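Local coordinates for COPII coat assembly protein SEC16 (Saccharomyces cerevisiae, PDB 3MZK) that helps initiate assembly of the COPII coat that forms transport vesicles at the endoplasmic reticulum, and takes part in cargo selection and autophagy, at residues 24-30 against 46-52; 66-71 against 337-341; 306-310 against 321-325; 327-333 against 358-362. One frame throughout, in Å; residues are numbered along the deposited sequence.

Interaction 1: 24-30 against 46-52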
# COMPACT_ATOMS: atom_id res chain seq x y z
N LYS B 24 -53.68 -20.36 24.23
CA LYS B 24 -54.26 -20.70 25.51
C LYS B 24 -53.29 -21.61 26.24
O LYS B 24 -52.38 -22.19 25.64
CB LYS B 24 -55.60 -21.42 25.33
CG LYS B 24 -56.71 -20.61 24.69
CD LYS B 24 -58.00 -21.41 24.75
CE LYS B 24 -59.18 -20.72 24.09
NZ LYS B 24 -60.39 -21.60 24.17
N VAL B 25 -53.47 -21.75 27.54
CA VAL B 25 -52.65 -22.66 28.31
C VAL B 25 -53.55 -23.47 29.24
O VAL B 25 -54.62 -23.00 29.63
CB VAL B 25 -51.55 -21.88 29.07
CG1 VAL B 25 -51.43 -22.32 30.51
CG2 VAL B 25 -50.22 -22.01 28.35
N VAL B 26 -53.14 -24.69 29.57
CA VAL B 26 -53.85 -25.51 30.56
C VAL B 26 -52.88 -25.86 31.66
O VAL B 26 -51.76 -26.31 31.39
CB VAL B 26 -54.31 -26.86 29.97
CG1 VAL B 26 -55.22 -27.58 30.97
CG2 VAL B 26 -55.03 -26.65 28.67
N TYR B 27 -53.31 -25.69 32.91
CA TYR B 27 -52.49 -26.15 34.02
C TYR B 27 -53.32 -26.64 35.20
O TYR B 27 -54.51 -26.36 35.29
CB TYR B 27 -51.52 -25.06 34.48
CG TYR B 27 -52.19 -23.83 35.03
CD1 TYR B 27 -52.49 -23.72 36.37
CD2 TYR B 27 -52.54 -22.79 34.19
CE1 TYR B 27 -53.11 -22.60 36.88
CE2 TYR B 27 -53.16 -21.66 34.68
CZ TYR B 27 -53.45 -21.57 36.02
OH TYR B 27 -54.06 -20.45 36.51
N ALA B 28 -52.67 -27.39 36.07
CA ALA B 28 -53.28 -27.84 37.32
C ALA B 28 -52.20 -27.81 38.38
O ALA B 28 -51.09 -28.29 38.17
CB ALA B 28 -53.86 -29.23 37.17
N VAL B 29 -52.51 -27.23 39.52
CA VAL B 29 -51.54 -27.12 40.59
C VAL B 29 -52.17 -27.68 41.86
O VAL B 29 -53.15 -27.12 42.36
CB VAL B 29 -51.08 -25.67 40.80
CG1 VAL B 29 -49.95 -25.63 41.81
CG2 VAL B 29 -50.64 -25.08 39.48
N PRO B 30 -51.64 -28.80 42.35
CA PRO B 30 -52.15 -29.44 43.56
C PRO B 30 -52.15 -28.49 44.74
O PRO B 30 -51.23 -27.68 44.85
CB PRO B 30 -51.19 -30.61 43.77
CG PRO B 30 -50.76 -30.95 42.36
CD PRO B 30 -50.60 -29.61 41.70
N GLN B 46 -59.39 -31.81 42.46
CA GLN B 46 -58.29 -31.03 41.89
C GLN B 46 -58.72 -30.25 40.64
O GLN B 46 -59.25 -30.84 39.69
CB GLN B 46 -57.13 -31.95 41.54
CG GLN B 46 -56.18 -31.35 40.54
CD GLN B 46 -55.37 -30.23 41.13
OE1 GLN B 46 -55.85 -29.10 41.28
NE2 GLN B 46 -54.13 -30.53 41.49
N GLU B 47 -58.47 -28.94 40.64
CA GLU B 47 -58.99 -28.07 39.58
C GLU B 47 -58.08 -27.94 38.36
O GLU B 47 -56.87 -27.76 38.47
CB GLU B 47 -59.31 -26.68 40.13
CG GLU B 47 -60.54 -26.63 41.02
CD GLU B 47 -60.89 -25.22 41.46
OE1 GLU B 47 -62.04 -24.98 41.90
OE2 GLU B 47 -60.00 -24.34 41.38
N ILE B 48 -58.70 -28.01 37.19
CA ILE B 48 -58.01 -27.76 35.94
C ILE B 48 -58.41 -26.39 35.39
O ILE B 48 -59.59 -26.04 35.37
CB ILE B 48 -58.34 -28.86 34.92
CG1 ILE B 48 -57.85 -30.20 35.45
CG2 ILE B 48 -57.69 -28.57 33.59
CD1 ILE B 48 -58.28 -31.34 34.59
N LYS B 49 -57.42 -25.60 34.98
CA LYS B 49 -57.68 -24.25 34.48
C LYS B 49 -57.16 -24.02 33.07
O LYS B 49 -56.10 -24.51 32.68
CB LYS B 49 -57.10 -23.19 35.42
CG LYS B 49 -57.67 -23.27 36.82
CD LYS B 49 -57.00 -22.31 37.78
CE LYS B 49 -57.49 -22.57 39.20
NZ LYS B 49 -57.16 -21.47 40.15
N VAL B 50 -57.93 -23.26 32.31
CA VAL B 50 -57.56 -22.91 30.95
C VAL B 50 -57.63 -21.40 30.78
O VAL B 50 -58.70 -20.81 30.78
CB VAL B 50 -58.49 -23.58 29.94
CG1 VAL B 50 -58.23 -23.04 28.54
CG2 VAL B 50 -58.30 -25.08 29.99
N THR B 51 -56.46 -20.78 30.67
CA THR B 51 -56.39 -19.33 30.55
C THR B 51 -55.51 -18.91 29.38
O THR B 51 -54.60 -19.64 28.97
CB THR B 51 -55.85 -18.70 31.84
OG1 THR B 51 -55.60 -17.31 31.61
CG2 THR B 51 -54.55 -19.36 32.24
N PRO B 52 -55.80 -17.73 28.81
CA PRO B 52 -54.96 -17.21 27.74
C PRO B 52 -53.52 -17.11 28.20
O PRO B 52 -53.24 -17.00 29.39
CB PRO B 52 -55.54 -15.82 27.49
CG PRO B 52 -56.97 -15.97 27.87
CD PRO B 52 -56.96 -16.87 29.06
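The Y27 ring lies over the side chain of K49, with T51 at its edge. K49 CB sits over one face, and T51 CG2 is 3.6 Å from Y27 CE2. V25 is on the same side of the sheet. The other side carries V26 and V50, with V26 CG2 3.9 Å from V50 CG2; V26 CG1 also reaches I48 CG2 at 3.7 Å. Strands 24-28 and 48-52 are antiparallel neighbours, their axes 4.6 Å apart at closest approach. V25 and T51 form one hydrogen-bonded pair: V25 N to T51 O is 2.8 Å and T51 N to V25 O is 3.1 Å. Y27 and K49 form the next: Y27 N donates to K49 O and K49 N to Y27 O, each at 3.0 Å. V26 and V50 face each other between them as a non-hydrogen-bonded pair. Strand 24-28 is the middle strand of three; V26 and A28 make backbone hydrogen bonds with H18 and I16 of strand 16-19, respectively. Beyond strand 48-52 the sheet continues into SEC13, a separate chain, through a ladder with I48, K49 and V50. This is consistent with Sec16 completing the SEC13 beta-propeller by inserting a blade, as Sec31 does.

Interaction 2: 66-71 against 337-341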
# COMPACT_ATOMS: atom_id res chain seq x y z
N PHE B 66 -42.16 -2.35 17.70
CA PHE B 66 -41.12 -2.39 16.68
C PHE B 66 -41.73 -2.22 15.29
O PHE B 66 -42.69 -2.90 14.93
CB PHE B 66 -40.35 -3.71 16.76
CG PHE B 66 -39.12 -3.76 15.90
CD1 PHE B 66 -38.06 -2.91 16.14
CD2 PHE B 66 -39.03 -4.68 14.86
CE1 PHE B 66 -36.91 -2.97 15.34
CE2 PHE B 66 -37.89 -4.74 14.07
CZ PHE B 66 -36.83 -3.88 14.31
N PRO B 67 -41.17 -1.28 14.50
CA PRO B 67 -41.66 -0.90 13.17
C PRO B 67 -41.57 -2.02 12.14
O PRO B 67 -40.65 -2.01 11.33
CB PRO B 67 -40.72 0.25 12.77
CG PRO B 67 -40.17 0.77 14.05
CD PRO B 67 -40.04 -0.44 14.93
N GLY B 68 -42.52 -2.94 12.17
CA GLY B 68 -42.60 -4.03 11.21
C GLY B 68 -41.26 -4.62 10.83
O GLY B 68 -40.28 -4.45 11.56
N PRO B 69 -41.21 -5.33 9.69
CA PRO B 69 -39.94 -5.86 9.17
C PRO B 69 -39.10 -4.75 8.56
O PRO B 69 -39.53 -4.14 7.58
CB PRO B 69 -40.39 -6.82 8.07
CG PRO B 69 -41.85 -7.05 8.30
CD PRO B 69 -42.36 -5.80 8.91
N LEU B 70 -37.93 -4.47 9.12
CA LEU B 70 -37.01 -3.51 8.51
C LEU B 70 -36.54 -4.09 7.18
O LEU B 70 -36.57 -5.30 6.99
CB LEU B 70 -35.81 -3.26 9.41
CG LEU B 70 -36.10 -2.86 10.85
CD1 LEU B 70 -34.80 -2.66 11.60
CD2 LEU B 70 -36.94 -1.60 10.88
N GLY B 71 -36.11 -3.23 6.27
CA GLY B 71 -35.67 -3.71 4.97
C GLY B 71 -36.86 -3.88 4.05
O GLY B 71 -36.75 -3.65 2.85
N GLU B 337 -31.70 -7.54 13.70
CA GLU B 337 -32.36 -6.99 12.52
C GLU B 337 -31.95 -5.54 12.24
O GLU B 337 -31.80 -5.14 11.09
CB GLU B 337 -33.88 -7.12 12.61
CG GLU B 337 -34.57 -6.62 11.35
CD GLU B 337 -36.02 -7.06 11.27
OE1 GLU B 337 -36.46 -7.84 12.14
OE2 GLU B 337 -36.71 -6.61 10.33
N ILE B 338 -31.77 -4.77 13.31
CA ILE B 338 -31.29 -3.40 13.19
C ILE B 338 -29.87 -3.37 12.62
O ILE B 338 -29.57 -2.59 11.71
CB ILE B 338 -31.32 -2.68 14.55
CG1 ILE B 338 -32.77 -2.47 14.98
CG2 ILE B 338 -30.56 -1.36 14.47
CD1 ILE B 338 -32.94 -1.87 16.36
N TYR B 339 -29.00 -4.22 13.16
CA TYR B 339 -27.64 -4.34 12.67
C TYR B 339 -27.64 -4.70 11.19
O TYR B 339 -26.80 -4.23 10.43
CB TYR B 339 -26.89 -5.40 13.48
CG TYR B 339 -25.40 -5.45 13.25
CD1 TYR B 339 -24.61 -4.32 13.41
CD2 TYR B 339 -24.77 -6.65 12.91
CE1 TYR B 339 -23.24 -4.36 13.21
CE2 TYR B 339 -23.39 -6.70 12.71
CZ TYR B 339 -22.63 -5.55 12.86
OH TYR B 339 -21.27 -5.60 12.67
N GLU B 340 -28.60 -5.52 10.78
CA GLU B 340 -28.71 -5.89 9.37
C GLU B 340 -29.13 -4.69 8.53
O GLU B 340 -28.56 -4.44 7.46
CB GLU B 340 -29.73 -7.02 9.19
CG GLU B 340 -29.86 -7.50 7.76
CD GLU B 340 -30.98 -8.51 7.59
OE1 GLU B 340 -32.09 -8.24 8.10
OE2 GLU B 340 -30.76 -9.56 6.96
N TYR B 341 -30.12 -3.95 9.01
CA TYR B 341 -30.58 -2.76 8.32
C TYR B 341 -29.43 -1.80 8.07
O TYR B 341 -29.34 -1.21 7.00
CB TYR B 341 -31.69 -2.07 9.11
CG TYR B 341 -32.29 -0.87 8.42
CD1 TYR B 341 -33.08 -1.03 7.29
CD2 TYR B 341 -32.07 0.42 8.89
CE1 TYR B 341 -33.63 0.06 6.65
CE2 TYR B 341 -32.62 1.52 8.26
CZ TYR B 341 -33.40 1.33 7.14
OH TYR B 341 -33.96 2.42 6.50
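Residues 66-71 have no regular secondary structure, whereas 337-341 is one turn from the middle of helix 330-344. The loop follows helix 61-65 and lies against the side of the later helix, so the contact closes a long excursion of the chain within the alpha-helical stack characteristic of ACE1-type coat proteins. F66 is the first residue to leave helical geometry, and P67 centres an inverse gamma turn. G68 follows with positive phi, which favours glycine. The chain then runs through P69 to L70, whose CA-to-CB bond points toward the helix. L70 CD1 packs 3.9 Å from I338 CG1 and 4.0 Å from Y341 CB. It thus fits between I338 and Y341, three residues apart and so on the same side of the helix. F66 adds a second apolar contact, its ring edge meeting I338 with CE1 4.2 Å from CG1. Around this patch, L80 and M84 of helix 77-94 touch L70 and I338. Y378 of helix 372-387 packs on F66 and gives its hydroxyl to a hydrogen bond with E337 OE1. The other carboxylate oxygen of this buried glutamate ties down the loop backbone: L70 N donates to E337 OE2 at 2.7 Å.

Interaction 3: 306-310 against 321-325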
# COMPACT_ATOMS: atom_id res chain seq x y z
N VAL B 306 -18.24 -6.31 11.93
CA VAL B 306 -18.07 -7.71 11.57
C VAL B 306 -19.42 -8.30 11.15
O VAL B 306 -20.43 -8.09 11.82
CB VAL B 306 -17.51 -8.53 12.74
CG1 VAL B 306 -17.52 -10.01 12.40
CG2 VAL B 306 -16.10 -8.06 13.08
N PRO B 307 -19.44 -9.03 10.03
CA PRO B 307 -20.70 -9.60 9.54
C PRO B 307 -21.26 -10.69 10.45
O PRO B 307 -20.50 -11.45 11.06
CB PRO B 307 -20.31 -10.20 8.18
CG PRO B 307 -18.96 -9.61 7.84
CD PRO B 307 -18.30 -9.32 9.14
N LEU B 308 -22.59 -10.77 10.54
CA LEU B 308 -23.26 -11.88 11.22
C LEU B 308 -23.31 -13.08 10.28
O LEU B 308 -23.87 -13.00 9.19
CB LEU B 308 -24.68 -11.48 11.63
CG LEU B 308 -24.84 -10.55 12.84
CD1 LEU B 308 -26.31 -10.28 13.12
CD2 LEU B 308 -24.17 -11.13 14.07
N SER B 309 -22.71 -14.19 10.70
CA SER B 309 -22.70 -15.41 9.90
C SER B 309 -22.29 -16.62 10.72
O SER B 309 -22.16 -16.54 11.95
CB SER B 309 -21.74 -15.26 8.71
OG SER B 309 -20.40 -15.46 9.12
N ASN B 310 -22.07 -17.74 10.04
CA ASN B 310 -21.63 -18.98 10.69
C ASN B 310 -20.11 -19.16 10.61
O ASN B 310 -19.54 -19.99 11.31
CB ASN B 310 -22.31 -20.19 10.05
CG ASN B 310 -23.81 -20.17 10.21
OD1 ASN B 310 -24.32 -20.30 11.33
ND2 ASN B 310 -24.53 -20.01 9.11
N PHE B 321 -19.48 -15.11 15.15
CA PHE B 321 -20.39 -14.00 15.43
C PHE B 321 -21.73 -14.32 14.81
O PHE B 321 -22.02 -13.90 13.68
CB PHE B 321 -19.86 -12.69 14.86
CG PHE B 321 -20.61 -11.47 15.32
CD1 PHE B 321 -20.65 -10.32 14.53
CD2 PHE B 321 -21.26 -11.46 16.54
CE1 PHE B 321 -21.34 -9.19 14.96
CE2 PHE B 321 -21.96 -10.35 16.98
CZ PHE B 321 -22.00 -9.21 16.19
N GLU B 322 -22.55 -15.06 15.55
CA GLU B 322 -23.80 -15.63 15.05
C GLU B 322 -24.98 -14.70 15.33
O GLU B 322 -25.90 -14.58 14.51
CB GLU B 322 -24.03 -17.00 15.70
CG GLU B 322 -25.07 -17.89 15.03
CD GLU B 322 -25.23 -19.24 15.74
OE1 GLU B 322 -24.51 -19.49 16.73
OE2 GLU B 322 -26.07 -20.06 15.30
N SER B 323 -24.94 -14.02 16.47
CA SER B 323 -26.01 -13.11 16.88
C SER B 323 -25.56 -12.17 17.99
O SER B 323 -24.66 -12.50 18.77
CB SER B 323 -27.20 -13.90 17.38
OG SER B 323 -26.83 -14.63 18.54
N ILE B 324 -26.19 -11.01 18.07
CA ILE B 324 -25.90 -10.06 19.13
C ILE B 324 -26.65 -10.47 20.40
O ILE B 324 -27.87 -10.33 20.49
CB ILE B 324 -26.26 -8.62 18.70
CG1 ILE B 324 -25.60 -8.30 17.36
CG2 ILE B 324 -25.84 -7.61 19.76
CD1 ILE B 324 -25.95 -6.95 16.81
N GLY B 325 -25.92 -11.00 21.38
CA GLY B 325 -26.54 -11.62 22.54
C GLY B 325 -27.18 -12.96 22.18
O GLY B 325 -27.28 -13.32 21.01
O HOH W 1 -19.52 -15.18 12.12
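V306 starts the first segment by meeting the ring of F321. Its O lies at the ring edge, 3.4 Å from F321 CE1, and its CG1 is 3.8 Å from F321 CD1. P307 points away and adds little. L308 makes the main apolar contact. Its CD2 sits 3.4 Å from the centroid of the F321 ring, nearly on the ring normal, a CH-pi contact over the face. S309 then joins the two backbones: its N donates to F321 O at 3.1 Å. A water adds a bridge, 3.1 Å from S309 OG and accepting from F321 N at 3.0 Å; S309 OG also hydrogen-bonds to E311 N. N310 ends the segment at the exposed margin. Both segments belong to the loop connection between helices 294-303 and 330-344, and F301 of the first helix also meets F321. With a single direct backbone bond and a water bridge beside it, shape matching around the F321 ring is a large part of what holds the segments together.

Interaction 4: 327-333 against 358-362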
# COMPACT_ATOMS: atom_id res chain seq x y z
N MET B 327 -29.31 -15.72 20.95
CA MET B 327 -30.23 -15.66 19.83
C MET B 327 -31.72 -15.71 20.21
O MET B 327 -32.56 -15.21 19.46
CB MET B 327 -29.88 -16.75 18.82
CG MET B 327 -30.67 -16.67 17.53
SD MET B 327 -29.72 -17.29 16.13
CE MET B 327 -28.66 -18.48 16.93
N ASN B 328 -32.05 -16.28 21.37
CA ASN B 328 -33.45 -16.40 21.79
C ASN B 328 -34.04 -15.13 22.42
O ASN B 328 -35.26 -14.94 22.44
CB ASN B 328 -33.63 -17.58 22.74
CG ASN B 328 -34.06 -18.84 22.02
OD1 ASN B 328 -34.80 -18.79 21.04
ND2 ASN B 328 -33.58 -19.99 22.49
N THR B 329 -33.17 -14.26 22.92
CA THR B 329 -33.62 -13.05 23.60
C THR B 329 -34.28 -12.08 22.63
O THR B 329 -33.89 -11.99 21.46
CB THR B 329 -32.44 -12.37 24.33
OG1 THR B 329 -31.54 -11.80 23.36
CG2 THR B 329 -31.68 -13.37 25.20
N PHE B 330 -35.29 -11.35 23.11
CA PHE B 330 -35.96 -10.35 22.28
C PHE B 330 -34.97 -9.27 21.82
O PHE B 330 -35.00 -8.85 20.66
CB PHE B 330 -37.14 -9.72 23.02
CG PHE B 330 -38.23 -10.68 23.36
CD1 PHE B 330 -38.21 -11.98 22.86
CD2 PHE B 330 -39.28 -10.30 24.18
CE1 PHE B 330 -39.22 -12.88 23.17
CE2 PHE B 330 -40.30 -11.20 24.49
CZ PHE B 330 -40.27 -12.48 23.99
N GLU B 331 -34.10 -8.83 22.73
CA GLU B 331 -33.06 -7.87 22.37
C GLU B 331 -32.28 -8.35 21.15
O GLU B 331 -32.08 -7.60 20.19
CB GLU B 331 -32.10 -7.62 23.54
CG GLU B 331 -32.74 -6.98 24.76
CD GLU B 331 -33.73 -7.89 25.46
OE1 GLU B 331 -33.49 -9.12 25.50
OE2 GLU B 331 -34.77 -7.38 25.95
N SER B 332 -31.85 -9.60 21.20
CA SER B 332 -31.10 -10.20 20.10
C SER B 332 -31.87 -10.17 18.79
O SER B 332 -31.31 -9.86 17.74
CB SER B 332 -30.71 -11.64 20.44
OG SER B 332 -29.96 -12.22 19.38
N ILE B 333 -33.16 -10.49 18.84
CA ILE B 333 -33.97 -10.46 17.63
C ILE B 333 -33.93 -9.08 16.99
O ILE B 333 -33.68 -8.95 15.79
CB ILE B 333 -35.43 -10.82 17.93
CG1 ILE B 333 -35.53 -12.24 18.46
CG2 ILE B 333 -36.29 -10.67 16.67
CD1 ILE B 333 -36.95 -12.64 18.83
N GLN B 358 -33.89 -16.77 12.81
CA GLN B 358 -34.28 -15.93 13.93
C GLN B 358 -35.47 -15.05 13.55
O GLN B 358 -36.32 -14.78 14.39
CB GLN B 358 -33.12 -15.06 14.40
CG GLN B 358 -33.36 -14.35 15.72
CD GLN B 358 -32.19 -13.47 16.15
OE1 GLN B 358 -31.73 -13.53 17.29
NE2 GLN B 358 -31.71 -12.64 15.23
N LYS B 359 -35.53 -14.63 12.30
CA LYS B 359 -36.65 -13.82 11.82
C LYS B 359 -37.97 -14.60 11.82
O LYS B 359 -39.02 -14.07 12.19
CB LYS B 359 -36.38 -13.28 10.41
CG LYS B 359 -35.27 -12.25 10.35
CD LYS B 359 -35.22 -11.61 8.98
CE LYS B 359 -34.03 -10.68 8.84
NZ LYS B 359 -33.91 -10.20 7.44
N ILE B 360 -37.90 -15.86 11.40
CA ILE B 360 -39.07 -16.73 11.40
C ILE B 360 -39.52 -16.97 12.83
O ILE B 360 -40.71 -16.94 13.15
CB ILE B 360 -38.77 -18.08 10.72
CG1 ILE B 360 -38.31 -17.86 9.27
CG2 ILE B 360 -39.99 -18.99 10.76
CD1 ILE B 360 -37.99 -19.14 8.55
N TYR B 361 -38.54 -17.20 13.70
CA TYR B 361 -38.79 -17.36 15.13
C TYR B 361 -39.43 -16.10 15.69
O TYR B 361 -40.26 -16.16 16.61
CB TYR B 361 -37.47 -17.67 15.83
CG TYR B 361 -37.43 -17.39 17.30
CD1 TYR B 361 -38.24 -18.08 18.19
CD2 TYR B 361 -36.55 -16.45 17.82
CE1 TYR B 361 -38.19 -17.82 19.55
CE2 TYR B 361 -36.49 -16.19 19.17
CZ TYR B 361 -37.30 -16.87 20.03
OH TYR B 361 -37.23 -16.61 21.37
N HIS B 362 -39.05 -14.95 15.14
CA HIS B 362 -39.62 -13.67 15.51
C HIS B 362 -41.11 -13.67 15.16
O HIS B 362 -41.95 -13.40 16.01
CB HIS B 362 -38.89 -12.54 14.78
CG HIS B 362 -39.34 -11.16 15.15
ND1 HIS B 362 -38.91 -10.03 14.49
CD2 HIS B 362 -40.20 -10.73 16.12
CE1 HIS B 362 -39.48 -8.96 15.03
NE2 HIS B 362 -40.27 -9.36 16.01
O HOH W 2 -33.47 -11.38 13.91
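Y361 OH donates to N328 O at 2.8 Å, tying helix 356-368 to the loop just ahead of helix 330-344. Q358 reaches the same region. Its OE1 is 3.0 Å from S332 OG. Its NE2 hydrogen-bonds to D336 OD2 further along helix 330-344. A water accepts a weak bond from Q358 NE2 at 2.5 Å and donates to I333 O at 3.1 Å, so it links the two helices as well. The helix start is itself capped: T329 is the N-cap, and its OG1 accepts from S332 N at 3.1 Å. M327 CG lies 3.3 Å from Q358 OE1, a close van der Waals contact. I333 supplies the apolar centre. Its CD1 lies 3.6 Å from Y361 CE2. Its CG2 is over the face of the H362 ring, 3.6 Å from the ring centroid, a CH-pi contact. This is helix-to-helix packing in the alpha-helical stack, with the N-terminal end of one helix set against the side of the next. An acidic side chain of SEC13, a separate chain, hydrogen-bonds to N328 ND2. L63 of helix 61-65 touches H362, and Y378 of helix 372-387 meets its ring edge-to-face.

Interaction 1 stands apart, its centre about 28 Å from that of interaction 4. It is a strand pair governed by backbone bonds, also buried although far from the chain's centre, with SEC13 in contact with most of its residues. The other three cluster around helix 330-344. Interactions 2 and 4 both use this helix, are buried, and are joined by the E340–K359 salt bridge. Interaction 2 rests on a buried carboxylate and apolar side chains; interaction 4 mixes side-chain bonds, a water and ring packing. Interaction 3 is only partly buried, and its loop precedes the helix. Y339 touches it from interaction 2, with OH 2.8 Å from V306 O, a probable hydrogen bond. S332 of interaction 4 lies beside I324.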